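Local structure of excinuclease ABC, subunit A. (Deinococcus radiodurans, 2VF7) at residues 526-531 against 803-808. The protein probably recognises damaged DNA as a zinc-containing ATPase of the UvrA family, within the ABC superfamily, for DNA excision repair. The protein carries 1 engineered substitution. Sequence-based numbering, arbitrary orientation.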
ATOM      1  N   THR A 526     -10.173  17.505 -44.442  1.00 49.24           N
ATOM      2  CA  THR A 526     -11.052  18.341 -43.603  1.00 48.59           C
ATOM      3  C   THR A 526     -10.674  18.286 -42.120  1.00 48.44           C
ATOM      4  O   THR A 526     -10.396  17.218 -41.569  1.00 48.30           O
ATOM      5  CB  THR A 526     -12.561  17.927 -43.719  1.00 48.86           C
ATOM      6  OG1 THR A 526     -12.945  17.813 -45.087  1.00 47.55           O
ATOM      7  CG2 THR A 526     -13.484  18.956 -43.052  1.00 48.92           C
ATOM      8  N   SER A 527     -10.672  19.461 -41.489  1.00 48.49           N
ATOM      9  CA  SER A 527     -10.514  19.619 -40.049  1.00 47.51           C
ATOM     10  C   SER A 527     -11.863  19.899 -39.408  1.00 47.40           C
ATOM     11  O   SER A 527     -12.583  20.797 -39.816  1.00 47.31           O
ATOM     12  CB  SER A 527      -9.553  20.776 -39.749  1.00 47.57           C
ATOM     13  OG  SER A 527      -8.211  20.428 -40.054  1.00 48.46           O
ATOM     14  N   VAL A 528     -12.206  19.138 -38.384  1.00 47.88           N
ATOM     15  CA  VAL A 528     -13.429  19.390 -37.630  1.00 47.65           C
ATOM     16  C   VAL A 528     -13.092  20.043 -36.279  1.00 48.16           C
ATOM     17  O   VAL A 528     -12.618  19.384 -35.338  1.00 47.90           O
ATOM     18  CB  VAL A 528     -14.236  18.104 -37.451  1.00 47.77           C
ATOM     19  CG1 VAL A 528     -15.492  18.381 -36.670  1.00 47.20           C
ATOM     20  CG2 VAL A 528     -14.564  17.490 -38.833  1.00 46.80           C
ATOM     21  N   THR A 529     -13.366  21.343 -36.204  1.00 48.36           N
ATOM     22  CA  THR A 529     -13.004  22.170 -35.073  1.00 49.15           C
ATOM     23  C   THR A 529     -14.201  22.621 -34.212  1.00 49.11           C
ATOM     24  O   THR A 529     -15.354  22.400 -34.565  1.00 49.12           O
ATOM     25  CB  THR A 529     -12.180  23.410 -35.543  1.00 49.30           C
ATOM     26  OG1 THR A 529     -13.025  24.305 -36.263  1.00 50.74           O
ATOM     27  CG2 THR A 529     -11.045  23.007 -36.454  1.00 48.87           C
ATOM     28  N   GLY A 530     -13.914  23.269 -33.084  1.00 49.22           N
ATOM     29  CA  GLY A 530     -14.948  23.624 -32.113  1.00 49.46           C
ATOM     30  C   GLY A 530     -14.487  23.478 -30.675  1.00 50.06           C
ATOM     31  O   GLY A 530     -13.490  22.794 -30.396  1.00 49.98           O
ATOM     32  N   VAL A 531     -15.214  24.141 -29.771  1.00 50.47           N
ATOM     33  CA  VAL A 531     -15.011  24.123 -28.304  1.00 51.02           C
ATOM     34  C   VAL A 531     -15.072  22.690 -27.718  1.00 51.81           C
ATOM     35  O   VAL A 531     -15.670  21.794 -28.329  1.00 51.81           O
ATOM     36  CB  VAL A 531     -16.078  25.083 -27.641  1.00 51.36           C
ATOM     37  CG1 VAL A 531     -16.705  24.521 -26.378  1.00 51.70           C
ATOM     38  CG2 VAL A 531     -15.515  26.488 -27.426  1.00 50.32           C
ATOM     39  N   LEU A 803     -14.916  22.362 -40.790  1.00 50.23           N
ATOM     40  CA  LEU A 803     -16.250  22.278 -40.183  1.00 51.24           C
ATOM     41  C   LEU A 803     -16.230  22.742 -38.725  1.00 51.50           C
ATOM     42  O   LEU A 803     -15.742  22.036 -37.839  1.00 51.54           O
ATOM     43  CB  LEU A 803     -16.789  20.840 -40.256  1.00 51.12           C
ATOM     44  CG  LEU A 803     -17.725  20.387 -41.388  1.00 52.17           C
ATOM     45  CD1 LEU A 803     -17.083  20.489 -42.758  1.00 51.57           C
ATOM     46  CD2 LEU A 803     -18.131  18.950 -41.140  1.00 51.65           C
ATOM     47  N   ASP A 804     -16.758  23.929 -38.475  1.00 52.01           N
ATOM     48  CA  ASP A 804     -16.796  24.462 -37.122  1.00 52.74           C
ATOM     49  C   ASP A 804     -18.081  24.015 -36.444  1.00 53.09           C
ATOM     50  O   ASP A 804     -19.171  24.293 -36.923  1.00 53.82           O
ATOM     51  CB  ASP A 804     -16.694  25.990 -37.129  1.00 52.76           C
ATOM     52  CG  ASP A 804     -16.299  26.546 -35.790  1.00 52.82           C
ATOM     53  OD1 ASP A 804     -15.328  26.033 -35.211  1.00 54.37           O
ATOM     54  OD2 ASP A 804     -16.931  27.507 -35.309  1.00 54.89           O
ATOM     55  N   ILE A 805     -17.943  23.314 -35.330  1.00 53.76           N
ATOM     56  CA  ILE A 805     -19.074  22.691 -34.677  1.00 53.91           C
ATOM     57  C   ILE A 805     -19.487  23.447 -33.431  1.00 54.11           C
ATOM     58  O   ILE A 805     -18.640  23.940 -32.683  1.00 53.60           O
ATOM     59  CB  ILE A 805     -18.786  21.205 -34.361  1.00 53.66           C
ATOM     60  CG1 ILE A 805     -18.645  20.392 -35.663  1.00 54.79           C
ATOM     61  CG2 ILE A 805     -19.859  20.604 -33.455  1.00 53.32           C
ATOM     62  CD1 ILE A 805     -19.788  20.568 -36.709  1.00 53.67           C
ATOM     63  N   GLY A 806     -20.812  23.546 -33.268  1.00 55.08           N
ATOM     64  CA  GLY A 806     -21.527  24.087 -32.094  1.00 55.44           C
ATOM     65  C   GLY A 806     -20.963  25.364 -31.532  1.00 55.65           C
ATOM     66  O   GLY A 806     -19.735  25.506 -31.469  1.00 56.06           O
ATOM     67  N   PRO A 807     -21.842  26.302 -31.115  1.00 55.47           N
ATOM     68  CA  PRO A 807     -21.381  27.537 -30.468  1.00 55.42           C
ATOM     69  C   PRO A 807     -20.549  27.221 -29.225  1.00 55.61           C
ATOM     70  O   PRO A 807     -19.348  27.493 -29.197  1.00 55.87           O
ATOM     71  CB  PRO A 807     -22.684  28.254 -30.085  1.00 55.42           C
ATOM     72  CG  PRO A 807     -23.706  27.704 -30.983  1.00 55.17           C
ATOM     73  CD  PRO A 807     -23.304  26.260 -31.241  1.00 55.65           C
ATOM     74  N   GLY A 808     -21.174  26.611 -28.224  1.00 55.87           N
ATOM     75  CA  GLY A 808     -20.492  26.261 -26.985  1.00 55.81           C
ATOM     76  C   GLY A 808     -20.438  24.768 -26.754  1.00 56.08           C
ATOM     77  O   GLY A 808     -20.416  23.981 -27.694  1.00 56.13           O
TER
HETATM   78  O   HOH W   1     -17.126  25.866 -31.481  1.00 57.22           O
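The carboxylate of Asp804 and the hydroxyl of Thr529 share one face of a parallel strand pair, and Val528 and Leu803 lie on the other. The pair belongs to the core sheet of an ABC-type ATPase domain. Strand 785-789 borders the outer edge of 526-529, and antiparallel strand 816-820 that of 803-805. After Thr529 the chain enters the P-loop (Walker A), which holds ADP.

Three backbone hydrogen bonds join the strands. Leu803 N donates to Ser527 O at 3.0 Å, Thr529 N to Leu803 O, and Ile805 N to Thr529 O at 2.9 Å.

Thr529 OG1 sits between its N and carbonyl carbon (chi1 70°) and meets Asp804 OD1 at 3.1 Å. The position of OD1, and so this bond, is doubtful. Asp804 OD2 is hydrogen-bonded to Ser831 OG.

On the Val528 face, Val528 CG1 packs on Ile805 CG1 at 3.9 Å, and helix 536-551 covers both. Thr526 CG2 touches Leu803 CD1 at 3.9 Å, the side chains crossing at a slant.

At the positive phi of Gly530 a CB would press on Thr529 O; its CA passes 3.7 Å from Ile805 O. A water accepts from Val531 N at 3.1 Å and donates to Gly806 O at 2.6 Å.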